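Local coordinates for venom allergen-like (VAL) 4 protein (PDB 4P27) that binds lipids as a member of the SCP/TAPS (CAP) family, although it lacks the prototypical motifs of that family, at residues L39-L44 and E121-G126; K54-D59 and G126-G131; N77-P82 and Y134-N139. All coordinates share one frame; numbering follows the deposited sequence.

Contact 1: L39-L44 and E121-G126; sequences LKWNKL and EEIGCG
W41 lies over strand 122-130, with its six-membered ring directly above G124. The CA of G124 stands 4.0 Å from the centroid of that W41 ring and only 6° off its normal, a CH-pi contact in which glycine, lacking a side chain, offers its CA. One residue on, W41 CH2 comes within 3.3 Å of C125 N and touches C125 CB, while the half-cystine sulfur, disulfide-bonded to C138, lies oblique to the ring. The parallel W41-I123 bridge puts both side chains on one face, where I123 CG2 meets W41 CE3; W41 CG is anti to the backbone N (chi1 -173°), beside the carbonyl carbon.

The backbones pair in parallel beneath. K40 N donates to E121 O at 2.7 Å and K40 O accepts from I123 N at 3.0 Å; N42 N then donates to I123 O along a more bent path (133°). L39 is buried against H15 and R19 of helix 6-22, as suits an aliphatic residue.

The other face is polar and looser. K40 lies side by side with E121, its chain bent at chi3 and chi4, and NZ comes to E121 OE2 at 3.4 Å, a weak bond within a salt bridge; its link to E122 OE1 is long. E122 OE1 also lies 3.5 Å from N42 ND2, the amide and carboxylate planes being nearly perpendicular. N42 OD1 instead N-caps helix 43-54, on L45 N. E121 and E122 form a classic beta bulge against A141 of strand 133-141; on the other side, 40-41 adds the parallel outer strand of the CAP sheet.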
ATOM      1  N   LEU A  39       0.860  -1.053 -11.335  1.00 26.70           N
ATOM      2  CA  LEU A  39      -0.295  -1.513 -10.578  1.00 31.54           C
ATOM      3  C   LEU A  39      -1.507  -1.476 -11.465  1.00 33.23           C
ATOM      4  O   LEU A  39      -1.692  -0.503 -12.084  1.00 31.77           O
ATOM      5  CB  LEU A  39      -0.557  -0.525  -9.434  1.00 27.04           C
ATOM      6  CG  LEU A  39       0.388  -0.582  -8.277  1.00 29.93           C
ATOM      7  CD1 LEU A  39      -0.077   0.397  -7.162  1.00 28.22           C
ATOM      8  CD2 LEU A  39       0.514  -2.030  -7.751  1.00 24.92           C
ATOM      9  N   LYS A  40      -2.373  -2.472 -11.440  1.00 32.02           N
ATOM     10  CA  LYS A  40      -3.677  -2.373 -12.076  1.00 32.19           C
ATOM     11  C   LYS A  40      -4.764  -2.521 -11.032  1.00 32.80           C
ATOM     12  O   LYS A  40      -4.657  -3.341 -10.141  1.00 33.00           O
ATOM     13  CB  LYS A  40      -3.848  -3.520 -13.073  1.00 33.54           C
ATOM     14  CG  LYS A  40      -2.984  -3.297 -14.297  1.00 45.69           C
ATOM     15  CD  LYS A  40      -2.678  -4.597 -15.036  1.00 56.69           C
ATOM     16  CE  LYS A  40      -3.584  -5.752 -14.622  1.00 63.98           C
ATOM     17  NZ  LYS A  40      -2.719  -6.705 -13.871  1.00 75.22           N
ATOM     18  N   TRP A  41      -5.802  -1.716 -11.144  1.00 29.63           N
ATOM     19  CA  TRP A  41      -6.898  -1.774 -10.205  1.00 34.96           C
ATOM     20  C   TRP A  41      -7.635  -3.056 -10.369  1.00 35.90           C
ATOM     21  O   TRP A  41      -7.741  -3.514 -11.455  1.00 39.75           O
ATOM     22  CB  TRP A  41      -7.869  -0.640 -10.524  1.00 36.39           C
ATOM     23  CG  TRP A  41      -8.938  -0.524  -9.489  1.00 34.30           C
ATOM     24  CD1 TRP A  41     -10.196  -1.062  -9.538  1.00 32.21           C
ATOM     25  CD2 TRP A  41      -8.825   0.147  -8.231  1.00 30.41           C
ATOM     26  NE1 TRP A  41     -10.904  -0.721  -8.374  1.00 34.36           N
ATOM     27  CE2 TRP A  41     -10.081   0.034  -7.574  1.00 32.19           C
ATOM     28  CE3 TRP A  41      -7.803   0.881  -7.615  1.00 29.64           C
ATOM     29  CZ2 TRP A  41     -10.330   0.594  -6.294  1.00 30.48           C
ATOM     30  CZ3 TRP A  41      -8.076   1.480  -6.310  1.00 28.86           C
ATOM     31  CH2 TRP A  41      -9.319   1.328  -5.711  1.00 29.47           C
ATOM     32  N   ASN A  42      -8.195  -3.631  -9.320  1.00 29.82           N
ATOM     33  CA  ASN A  42      -8.836  -4.926  -9.439  1.00 29.17           C
ATOM     34  C   ASN A  42     -10.100  -4.899  -8.630  1.00 34.30           C
ATOM     35  O   ASN A  42     -10.100  -4.519  -7.441  1.00 29.80           O
ATOM     36  CB  ASN A  42      -7.990  -6.033  -8.904  1.00 27.23           C
ATOM     37  CG  ASN A  42      -8.705  -7.376  -8.960  1.00 32.49           C
ATOM     38  OD1 ASN A  42      -9.438  -7.802  -8.068  1.00 32.70           O
ATOM     39  ND2 ASN A  42      -8.417  -8.100 -10.011  1.00 32.69           N
ATOM     40  N   LYS A  43     -11.212  -5.234  -9.264  1.00 37.54           N
ATOM     41  CA  LYS A  43     -12.567  -4.895  -8.739  1.00 36.92           C
ATOM     42  C   LYS A  43     -12.852  -5.807  -7.579  1.00 34.99           C
ATOM     43  O   LYS A  43     -13.484  -5.414  -6.607  1.00 37.64           O
ATOM     44  CB  LYS A  43     -13.624  -5.174  -9.828  1.00 46.26           C
ATOM     45  CG  LYS A  43     -14.798  -4.227  -9.892  1.00 56.14           C
ATOM     46  CD  LYS A  43     -14.813  -3.489 -11.229  1.00 66.79           C
ATOM     47  CE  LYS A  43     -15.998  -3.916 -12.082  1.00 76.07           C
ATOM     48  NZ  LYS A  43     -15.854  -3.443 -13.496  1.00 81.44           N
ATOM     49  N   LEU A  44     -12.403  -7.063  -7.699  1.00 33.54           N
ATOM     50  CA  LEU A  44     -12.583  -8.051  -6.647  1.00 37.99           C
ATOM     51  C   LEU A  44     -11.802  -7.684  -5.330  1.00 36.87           C
ATOM     52  O   LEU A  44     -12.338  -7.849  -4.189  1.00 31.02           O
ATOM     53  CB  LEU A  44     -12.163  -9.452  -7.139  1.00 44.05           C
ATOM     54  CG  LEU A  44     -13.008 -10.662  -6.735  1.00 61.44           C
ATOM     55  CD1 LEU A  44     -12.230 -11.966  -6.975  1.00 55.85           C
ATOM     56  CD2 LEU A  44     -13.644 -10.566  -5.323  1.00 56.81           C
ATOM     57  N   GLU A 121       0.931  -6.359  -8.284  1.00 31.38           N
ATOM     58  CA  GLU A 121       0.435  -6.128  -9.611  1.00 33.64           C
ATOM     59  C   GLU A 121      -0.955  -5.511  -9.536  1.00 28.50           C
ATOM     60  O   GLU A 121      -1.328  -4.688 -10.377  1.00 36.04           O
ATOM     61  CB  GLU A 121       0.305  -7.494 -10.289  1.00 36.82           C
ATOM     62  CG  GLU A 121      -0.286  -7.329 -11.663  1.00 62.28           C
ATOM     63  CD  GLU A 121       0.515  -8.065 -12.702  1.00 69.43           C
ATOM     64  OE1 GLU A 121       1.162  -9.047 -12.328  1.00 60.68           O
ATOM     65  OE2 GLU A 121       0.511  -7.648 -13.871  1.00 78.67           O
ATOM     66  N   GLU A 122      -1.759  -6.026  -8.622  1.00 26.75           N
ATOM     67  CA  GLU A 122      -3.172  -5.661  -8.510  1.00 27.42           C
ATOM     68  C   GLU A 122      -3.354  -4.925  -7.191  1.00 25.69           C
ATOM     69  O   GLU A 122      -2.828  -5.349  -6.124  1.00 25.61           O
ATOM     70  CB  GLU A 122      -4.070  -6.889  -8.503  1.00 28.29           C
ATOM     71  CG  GLU A 122      -3.655  -7.874  -9.557  1.00 47.59           C
ATOM     72  CD  GLU A 122      -4.655  -7.988 -10.640  1.00 55.77           C
ATOM     73  OE1 GLU A 122      -5.257  -6.973 -11.060  1.00 68.82           O
ATOM     74  OE2 GLU A 122      -4.850  -9.133 -11.037  1.00 73.50           O
ATOM     75  N   ILE A 123      -4.143  -3.878  -7.247  1.00 27.61           N
ATOM     76  CA  ILE A 123      -4.559  -3.182  -6.027  1.00 26.28           C
ATOM     77  C   ILE A 123      -6.093  -2.979  -6.063  1.00 28.14           C
ATOM     78  O   ILE A 123      -6.660  -2.693  -7.104  1.00 27.79           O
ATOM     79  CB  ILE A 123      -3.808  -1.867  -5.908  1.00 24.01           C
ATOM     80  CG1 ILE A 123      -4.221  -1.126  -4.614  1.00 28.04           C
ATOM     81  CG2 ILE A 123      -4.135  -0.978  -7.094  1.00 26.36           C
ATOM     82  CD1 ILE A 123      -3.438   0.172  -4.390  1.00 26.10           C
ATOM     83  N   GLY A 124      -6.781  -3.116  -4.958  1.00 27.10           N
ATOM     84  CA  GLY A 124      -8.081  -2.459  -4.874  1.00 31.12           C
ATOM     85  C   GLY A 124      -8.412  -2.085  -3.430  1.00 34.31           C
ATOM     86  O   GLY A 124      -8.116  -2.856  -2.520  1.00 29.92           O
ATOM     87  N   CYS A 125      -9.046  -0.918  -3.256  1.00 28.43           N
ATOM     88  CA  CYS A 125      -9.204  -0.238  -2.016  1.00 29.62           C
ATOM     89  C   CYS A 125     -10.677   0.117  -1.838  1.00 36.26           C
ATOM     90  O   CYS A 125     -11.415   0.320  -2.834  1.00 30.35           O
ATOM     91  CB  CYS A 125      -8.355   1.069  -2.027  1.00 30.00           C
ATOM     92  SG  CYS A 125      -6.568   0.661  -2.232  1.00 35.07           S
ATOM     93  N   GLY A 126     -11.074   0.249  -0.571  1.00 31.01           N
ATOM     94  CA  GLY A 126     -12.452   0.369  -0.161  1.00 29.76           C
ATOM     95  C   GLY A 126     -12.350   1.153   1.137  1.00 36.35           C
ATOM     96  O   GLY A 126     -11.358   1.007   1.934  1.00 30.64           O
TER

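Contact 2: K54-D59 and G126-G131; sequences KRCKYD and GYEKCG
The carboxylate of E128 has the aliphatic part of K54 over one face: K54 CG stands above its plane, 3.9 Å from both CD and OE2 of E128, and K54 CA lies on the same side. Beyond E128 CG, close to the carboxylate plane, the sulfur of C56 comes to 3.9 Å from that carbon. A glutamate suits this position because its methylene groups can pack while its oxygens stay near the surface. The chain of E128 bends at chi2 (88°), which turns CD toward K54. The lysine chain instead runs on extended, leaving K54 NZ 6.1 Å from E128 OE2; the opposite charges do not touch and can interact at most over that distance. The ring of Y127, whose side chain points away from 54-59, meets the ring of Y134 with their planes at about 85°, and Y58 rests on L78, D80 and L135.

The link that carries this surface contact is covalent. C56 SG and C130 SG form a disulfide, 2.0 Å long, which ties the loop just after helix 43-54 to strand 122-130 in the central sheet of the CAP alpha-beta-alpha sandwich. The C-S-S-C torsion of -87° is close to the relaxed right angle, so this torsion itself shows no strain. C56 is the first residue to leave helical geometry, and its positive phi turns the chain out of the helix. Its CB points toward 126-131, and that of C130, which also packs on L135 of the adjoining strand, points back toward 54-59. No hydrogen bond crosses between the two segments.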
ATOM      1  N   LYS A  54     -16.676  -1.648   5.622  1.00 32.26           N
ATOM      2  CA  LYS A  54     -18.057  -1.358   6.102  1.00 40.69           C
ATOM      3  C   LYS A  54     -18.319  -1.884   7.520  1.00 42.18           C
ATOM      4  O   LYS A  54     -19.207  -1.363   8.165  1.00 35.79           O
ATOM      5  CB  LYS A  54     -19.172  -1.971   5.205  1.00 41.36           C
ATOM      6  CG  LYS A  54     -19.415  -1.289   3.874  1.00 50.62           C
ATOM      7  CD  LYS A  54     -20.499  -2.052   3.113  1.00 51.85           C
ATOM      8  CE  LYS A  54     -20.498  -1.681   1.644  1.00 67.15           C
ATOM      9  NZ  LYS A  54     -21.852  -1.802   1.035  1.00 72.35           N
ATOM     10  N   ARG A  55     -17.565  -2.894   8.009  1.00 35.08           N
ATOM     11  CA  ARG A  55     -17.664  -3.282   9.403  1.00 34.94           C
ATOM     12  C   ARG A  55     -17.192  -2.257  10.370  1.00 36.80           C
ATOM     13  O   ARG A  55     -17.502  -2.327  11.593  1.00 40.18           O
ATOM     14  CB  ARG A  55     -16.965  -4.637   9.688  1.00 39.44           C
ATOM     15  CG  ARG A  55     -17.367  -5.659   8.676  1.00 38.08           C
ATOM     16  CD  ARG A  55     -16.820  -7.049   9.049  1.00 45.68           C
ATOM     17  NE  ARG A  55     -16.913  -7.790   7.814  1.00 57.73           N
ATOM     18  CZ  ARG A  55     -15.881  -8.322   7.157  1.00 62.90           C
ATOM     19  NH1 ARG A  55     -14.631  -8.267   7.652  1.00 59.06           N
ATOM     20  NH2 ARG A  55     -16.122  -8.924   6.005  1.00 64.22           N
ATOM     21  N   CYS A  56     -16.453  -1.291   9.871  1.00 34.89           N
ATOM     22  CA  CYS A  56     -15.939  -0.211  10.705  1.00 31.78           C
ATOM     23  C   CYS A  56     -15.012  -0.658  11.871  1.00 39.03           C
ATOM     24  O   CYS A  56     -14.810   0.129  12.860  1.00 42.67           O
ATOM     25  CB  CYS A  56     -17.126   0.622  11.255  1.00 34.24           C
ATOM     26  SG  CYS A  56     -17.686   1.782   9.995  1.00 37.49           S
ATOM     27  N   LYS A  57     -14.487  -1.882  11.765  1.00 31.48           N
ATOM     28  CA  LYS A  57     -13.541  -2.432  12.736  1.00 35.94           C
ATOM     29  C   LYS A  57     -12.085  -2.360  12.181  1.00 40.27           C
ATOM     30  O   LYS A  57     -11.781  -2.969  11.160  1.00 42.12           O
ATOM     31  CB  LYS A  57     -13.887  -3.888  12.943  1.00 35.50           C
ATOM     32  CG  LYS A  57     -15.197  -4.188  13.645  1.00 40.55           C
ATOM     33  CD  LYS A  57     -15.102  -5.672  13.937  1.00 41.75           C
ATOM     34  CE  LYS A  57     -16.412  -6.313  13.625  1.00 49.89           C
ATOM     35  NZ  LYS A  57     -16.338  -7.684  14.188  1.00 54.91           N
ATOM     36  N   TYR A  58     -11.206  -1.633  12.834  1.00 40.70           N
ATOM     37  CA  TYR A  58      -9.829  -1.534  12.403  1.00 45.42           C
ATOM     38  C   TYR A  58      -8.985  -2.867  12.524  1.00 45.84           C
ATOM     39  O   TYR A  58      -8.604  -3.474  11.524  1.00 49.24           O
ATOM     40  CB  TYR A  58      -9.216  -0.400  13.161  1.00 38.79           C
ATOM     41  CG  TYR A  58      -7.825  -0.053  12.766  1.00 39.95           C
ATOM     42  CD1 TYR A  58      -7.569   0.641  11.582  1.00 36.76           C
ATOM     43  CD2 TYR A  58      -6.738  -0.420  13.587  1.00 44.25           C
ATOM     44  CE1 TYR A  58      -6.266   0.995  11.197  1.00 34.12           C
ATOM     45  CE2 TYR A  58      -5.411  -0.059  13.239  1.00 45.38           C
ATOM     46  CZ  TYR A  58      -5.187   0.628  12.042  1.00 45.21           C
ATOM     47  OH  TYR A  58      -3.937   1.030  11.731  1.00 43.50           O
ATOM     48  N   ASP A  59      -8.728  -3.316  13.734  1.00 55.52           N
ATOM     49  CA  ASP A  59      -8.404  -4.738  14.032  1.00 72.45           C
ATOM     50  C   ASP A  59      -9.595  -5.649  13.715  1.00 73.74           C
ATOM     51  O   ASP A  59     -10.697  -5.456  14.205  1.00 87.39           O
ATOM     52  CB  ASP A  59      -7.997  -4.866  15.529  1.00 71.62           C
ATOM     53  CG  ASP A  59      -9.112  -4.346  16.502  1.00 80.80           C
ATOM     54  OD1 ASP A  59      -9.986  -5.159  16.881  1.00 86.10           O
ATOM     55  OD2 ASP A  59      -9.147  -3.131  16.860  1.00 76.49           O
ATOM     56  N   GLY A 126     -11.074   0.249  -0.571  1.00 31.01           N
ATOM     57  CA  GLY A 126     -12.452   0.369  -0.161  1.00 29.76           C
ATOM     58  C   GLY A 126     -12.350   1.153   1.137  1.00 36.35           C
ATOM     59  O   GLY A 126     -11.358   1.007   1.934  1.00 30.64           O
ATOM     60  N   TYR A 127     -13.335   2.015   1.373  1.00 27.49           N
ATOM     61  CA  TYR A 127     -13.317   2.777   2.621  1.00 32.11           C
ATOM     62  C   TYR A 127     -14.728   3.110   3.123  1.00 34.28           C
ATOM     63  O   TYR A 127     -15.648   3.067   2.345  1.00 32.70           O
ATOM     64  CB  TYR A 127     -12.479   4.000   2.502  1.00 23.81           C
ATOM     65  CG  TYR A 127     -12.957   4.985   1.506  1.00 33.15           C
ATOM     66  CD1 TYR A 127     -13.903   6.035   1.866  1.00 36.77           C
ATOM     67  CD2 TYR A 127     -12.500   4.916   0.171  1.00 33.78           C
ATOM     68  CE1 TYR A 127     -14.333   6.987   0.889  1.00 35.96           C
ATOM     69  CE2 TYR A 127     -12.931   5.821  -0.795  1.00 40.97           C
ATOM     70  CZ  TYR A 127     -13.851   6.853  -0.462  1.00 37.34           C
ATOM     71  OH  TYR A 127     -14.165   7.700  -1.514  1.00 37.64           O
ATOM     72  N   GLU A 128     -14.908   3.389   4.408  1.00 33.30           N
ATOM     73  CA  GLU A 128     -16.253   3.631   4.869  1.00 31.12           C
ATOM     74  C   GLU A 128     -16.116   4.678   5.900  1.00 32.01           C
ATOM     75  O   GLU A 128     -15.129   4.708   6.661  1.00 32.62           O
ATOM     76  CB  GLU A 128     -16.886   2.333   5.427  1.00 36.27           C
ATOM     77  CG  GLU A 128     -18.204   2.492   6.171  1.00 36.68           C
ATOM     78  CD  GLU A 128     -19.374   2.409   5.195  1.00 39.88           C
ATOM     79  OE1 GLU A 128     -19.150   2.761   4.039  1.00 43.92           O
ATOM     80  OE2 GLU A 128     -20.504   1.995   5.570  1.00 52.83           O
ATOM     81  N   LYS A 129     -17.123   5.536   5.976  1.00 31.64           N
ATOM     82  CA  LYS A 129     -17.032   6.602   6.971  1.00 39.26           C
ATOM     83  C   LYS A 129     -17.611   6.056   8.276  1.00 35.73           C
ATOM     84  O   LYS A 129     -18.694   5.447   8.312  1.00 39.55           O
ATOM     85  CB  LYS A 129     -17.784   7.847   6.497  1.00 48.02           C
ATOM     86  CG  LYS A 129     -17.653   8.991   7.473  1.00 51.04           C
ATOM     87  CD  LYS A 129     -16.433   9.815   7.210  1.00 45.68           C
ATOM     88  CE  LYS A 129     -16.502  11.105   8.026  1.00 62.60           C
ATOM     89  NZ  LYS A 129     -17.851  11.748   7.890  1.00 61.91           N
ATOM     90  N   CYS A 130     -16.881   6.166   9.351  1.00 38.04           N
ATOM     91  CA  CYS A 130     -17.321   5.360  10.500  1.00 38.73           C
ATOM     92  C   CYS A 130     -17.322   6.357  11.663  1.00 40.51           C
ATOM     93  O   CYS A 130     -16.451   6.318  12.497  1.00 44.02           O
ATOM     94  CB  CYS A 130     -16.323   4.245  10.851  1.00 39.23           C
ATOM     95  SG  CYS A 130     -16.144   2.968   9.624  1.00 35.49           S
ATOM     96  N   GLY A 131     -18.252   7.292  11.680  1.00 43.04           N
ATOM     97  CA  GLY A 131     -18.128   8.388  12.632  1.00 37.08           C
ATOM     98  C   GLY A 131     -17.245   9.435  12.058  1.00 39.87           C
ATOM     99  O   GLY A 131     -17.373   9.773  10.873  1.00 52.74           O
TER

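Contact 3: N77-P82 and Y134-N139; sequences NLADYP and YLIVCN
A79 and I136 form the central pair of an antiparallel ladder in which strand 77-81 runs along 134-139, their directions 167° apart and their axes 4.8 Å apart at closest approach. This is one border of the mixed beta-sheet at the core of the CAP alpha-beta-alpha sandwich, and 75-81 is one of its two outermost strands.

Backbone hydrogen bonds come in reciprocal pairs at N77 with C138, A79 with I136 and Y81 with Y134. A79 N donates to I136 O at 2.9 Å, while I136 N returns the bond to A79 O. Between these pairs, CA-H...O contacts join L78 CA to I136 O and D80 CA to Y134 O.

Apolar packing divides over the two faces. On one, L78 and V137 lie side by side and point the same way, with L78 CD2 3.9 Å from V137 CG2; these branched aliphatics suit a face packed by helix 43-54, where V137 meets A49 and A53. On the other, the small A79 touches I136, CB to CD1 at 4.3 Å, beneath helix 84-93, whose W91 meets A79 and whose A87 meets I136. C138, on this second face, is disulfide-bonded to C125.

A polar side chain finds its partner beyond the ladder: N77 ND2 donates a hydrogen bond to N111 O.

Y134 suits its place by bringing aromatic C-H groups to carbonyl oxygens, its CG anti to the carbonyl carbon (chi1 -76°). Y81 O, which accepts from Y134 N, lies near the plane of the Y134 ring, at the edge, and P82 O approaches Y134 CD2 to 3.4 Å.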
ATOM      1  N   ASN A  77      -3.132  -2.913   3.606  1.00 22.38           N
ATOM      2  CA  ASN A  77      -2.764  -1.753   4.427  1.00 20.27           C
ATOM      3  C   ASN A  77      -4.098  -1.213   4.979  1.00 24.10           C
ATOM      4  O   ASN A  77      -5.127  -1.169   4.260  1.00 25.67           O
ATOM      5  CB  ASN A  77      -2.188  -0.644   3.508  1.00 19.19           C
ATOM      6  CG  ASN A  77      -0.717  -0.850   3.190  1.00 26.72           C
ATOM      7  OD1 ASN A  77      -0.095  -1.735   3.745  1.00 24.79           O
ATOM      8  ND2 ASN A  77      -0.156  -0.069   2.267  1.00 21.45           N
ATOM      9  N   LEU A  78      -4.078  -0.787   6.235  1.00 24.19           N
ATOM     10  CA  LEU A  78      -5.276  -0.238   6.898  1.00 26.67           C
ATOM     11  C   LEU A  78      -4.992   1.177   7.425  1.00 29.00           C
ATOM     12  O   LEU A  78      -3.804   1.551   7.775  1.00 25.62           O
ATOM     13  CB  LEU A  78      -5.646  -1.108   8.105  1.00 31.05           C
ATOM     14  CG  LEU A  78      -5.978  -2.579   7.927  1.00 36.24           C
ATOM     15  CD1 LEU A  78      -6.155  -3.271   9.309  1.00 31.16           C
ATOM     16  CD2 LEU A  78      -7.219  -2.782   7.088  1.00 30.57           C
ATOM     17  N   ALA A  79      -6.024   2.034   7.444  1.00 28.91           N
ATOM     18  CA  ALA A  79      -5.807   3.385   8.003  1.00 25.20           C
ATOM     19  C   ALA A  79      -7.094   3.807   8.737  1.00 32.63           C
ATOM     20  O   ALA A  79      -8.202   3.407   8.351  1.00 30.11           O
ATOM     21  CB  ALA A  79      -5.403   4.392   6.956  1.00 27.75           C
ATOM     22  N   ASP A  80      -6.928   4.502   9.865  1.00 34.41           N
ATOM     23  CA  ASP A  80      -8.108   4.913  10.627  1.00 31.27           C
ATOM     24  C   ASP A  80      -7.862   6.405  10.685  1.00 35.89           C
ATOM     25  O   ASP A  80      -6.965   6.810  11.368  1.00 35.82           O
ATOM     26  CB  ASP A  80      -8.122   4.293  12.038  1.00 33.01           C
ATOM     27  CG  ASP A  80      -9.274   4.901  12.953  1.00 42.31           C
ATOM     28  OD1 ASP A  80     -10.162   5.654  12.430  1.00 43.44           O
ATOM     29  OD2 ASP A  80      -9.322   4.549  14.165  1.00 35.95           O
ATOM     30  N   TYR A  81      -8.539   7.196   9.829  1.00 32.84           N
ATOM     31  CA  TYR A  81      -8.053   8.559   9.590  1.00 35.02           C
ATOM     32  C   TYR A  81      -9.151   9.495   9.113  1.00 34.66           C
ATOM     33  O   TYR A  81     -10.105   9.060   8.391  1.00 35.57           O
ATOM     34  CB  TYR A  81      -7.010   8.584   8.478  1.00 38.98           C
ATOM     35  CG  TYR A  81      -5.693   8.995   8.932  1.00 41.70           C
ATOM     36  CD1 TYR A  81      -4.873   8.049   9.557  1.00 46.58           C
ATOM     37  CD2 TYR A  81      -5.229  10.289   8.732  1.00 42.93           C
ATOM     38  CE1 TYR A  81      -3.622   8.350   9.966  1.00 47.66           C
ATOM     39  CE2 TYR A  81      -3.960  10.626   9.188  1.00 47.98           C
ATOM     40  CZ  TYR A  81      -3.183   9.627   9.800  1.00 49.08           C
ATOM     41  OH  TYR A  81      -1.928   9.807  10.281  1.00 69.75           O
ATOM     42  N   PRO A  82      -8.995  10.788   9.458  1.00 40.28           N
ATOM     43  CA  PRO A  82     -10.145  11.688   9.192  1.00 44.29           C
ATOM     44  C   PRO A  82     -10.263  11.954   7.663  1.00 44.41           C
ATOM     45  O   PRO A  82     -11.359  12.123   7.150  1.00 46.67           O
ATOM     46  CB  PRO A  82      -9.823  12.948  10.031  1.00 45.08           C
ATOM     47  CG  PRO A  82      -8.329  12.935  10.181  1.00 46.88           C
ATOM     48  CD  PRO A  82      -7.907  11.465  10.200  1.00 44.52           C
ATOM     49  N   TYR A 134     -12.595   7.674   8.557  1.00 35.33           N
ATOM     50  CA  TYR A 134     -12.727   6.588   7.578  1.00 34.58           C
ATOM     51  C   TYR A 134     -11.956   5.425   8.203  1.00 32.88           C
ATOM     52  O   TYR A 134     -10.933   5.636   8.821  1.00 33.05           O
ATOM     53  CB  TYR A 134     -12.029   7.033   6.293  1.00 39.40           C
ATOM     54  CG  TYR A 134     -12.835   8.036   5.491  1.00 41.40           C
ATOM     55  CD1 TYR A 134     -14.001   7.633   4.835  1.00 41.59           C
ATOM     56  CD2 TYR A 134     -12.451   9.374   5.418  1.00 34.13           C
ATOM     57  CE1 TYR A 134     -14.737   8.539   4.101  1.00 39.89           C
ATOM     58  CE2 TYR A 134     -13.170  10.278   4.655  1.00 36.37           C
ATOM     59  CZ  TYR A 134     -14.304   9.875   4.044  1.00 41.08           C
ATOM     60  OH  TYR A 134     -15.047  10.753   3.310  1.00 49.19           O
ATOM     61  N   LEU A 135     -12.489   4.219   8.046  1.00 31.20           N
ATOM     62  CA  LEU A 135     -11.715   3.000   7.927  1.00 30.72           C
ATOM     63  C   LEU A 135     -11.377   2.811   6.419  1.00 31.53           C
ATOM     64  O   LEU A 135     -12.269   2.657   5.605  1.00 30.31           O
ATOM     65  CB  LEU A 135     -12.534   1.840   8.453  1.00 27.07           C
ATOM     66  CG  LEU A 135     -11.734   0.499   8.432  1.00 30.30           C
ATOM     67  CD1 LEU A 135     -10.361   0.603   9.101  1.00 29.15           C
ATOM     68  CD2 LEU A 135     -12.529  -0.479   9.224  1.00 31.55           C
ATOM     69  N   ILE A 136     -10.098   2.953   6.066  1.00 31.95           N
ATOM     70  CA  ILE A 136      -9.602   2.656   4.707  1.00 28.89           C
ATOM     71  C   ILE A 136      -8.825   1.302   4.659  1.00 35.11           C
ATOM     72  O   ILE A 136      -7.963   1.063   5.536  1.00 28.65           O
ATOM     73  CB  ILE A 136      -8.668   3.758   4.297  1.00 27.76           C
ATOM     74  CG1 ILE A 136      -9.408   5.104   4.442  1.00 24.47           C
ATOM     75  CG2 ILE A 136      -8.119   3.506   2.880  1.00 25.76           C
ATOM     76  CD1 ILE A 136      -8.442   6.251   4.625  1.00 24.42           C
ATOM     77  N   VAL A 137      -9.221   0.415   3.721  1.00 26.18           N
ATOM     78  CA  VAL A 137      -8.641  -0.916   3.521  1.00 24.68           C
ATOM     79  C   VAL A 137      -8.112  -0.885   2.093  1.00 28.37           C
ATOM     80  O   VAL A 137      -8.904  -0.605   1.205  1.00 26.89           O
ATOM     81  CB  VAL A 137      -9.686  -2.011   3.643  1.00 22.73           C
ATOM     82  CG1 VAL A 137      -9.096  -3.430   3.429  1.00 24.13           C
ATOM     83  CG2 VAL A 137     -10.374  -1.902   5.028  1.00 23.33           C
ATOM     84  N   CYS A 138      -6.793  -1.098   1.888  1.00 25.90           N
ATOM     85  CA  CYS A 138      -6.230  -1.430   0.536  1.00 26.61           C
ATOM     86  C   CYS A 138      -5.757  -2.840   0.562  1.00 25.40           C
ATOM     87  O   CYS A 138      -5.068  -3.230   1.535  1.00 25.49           O
ATOM     88  CB  CYS A 138      -5.050  -0.546   0.148  1.00 24.76           C
ATOM     89  SG  CYS A 138      -5.561   1.108  -0.386  1.00 32.37           S
ATOM     90  N   ASN A 139      -6.195  -3.588  -0.452  1.00 25.31           N
ATOM     91  CA  ASN A 139      -5.737  -4.951  -0.724  1.00 24.90           C
ATOM     92  C   ASN A 139      -4.818  -4.929  -1.902  1.00 27.38           C
ATOM     93  O   ASN A 139      -5.013  -4.143  -2.850  1.00 25.29           O
ATOM     94  CB  ASN A 139      -6.854  -5.951  -0.972  1.00 23.53           C
ATOM     95  CG  ASN A 139      -7.665  -6.199   0.262  1.00 25.01           C
ATOM     96  OD1 ASN A 139      -7.103  -6.242   1.337  1.00 24.69           O
ATOM     97  ND2 ASN A 139      -9.026  -6.327   0.123  1.00 22.14           N
TER

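All three contacts reach one mixed sheet, whose strands run in the order 40-41, 122-130, 133-141, 75-81. Contact 1 forms its first border and contact 3 its last; contact 2 ties the loop after helix 43-54 to strand 122-130. Along the chain, 39-44, 54-59 and 77-82 all come first, and their partners 121-126, 126-131 and 134-139 follow in the same order, so the contacts interlock. Centres of contacts 2 and 3 lie about 8 Å apart, those of 1 and 3 about 15 Å, and those of 1 and 2 about 18 Å. The C125-C138 disulfide connects contacts 1 and 3, so two disulfides brace strand 122-130 of this CAP domain.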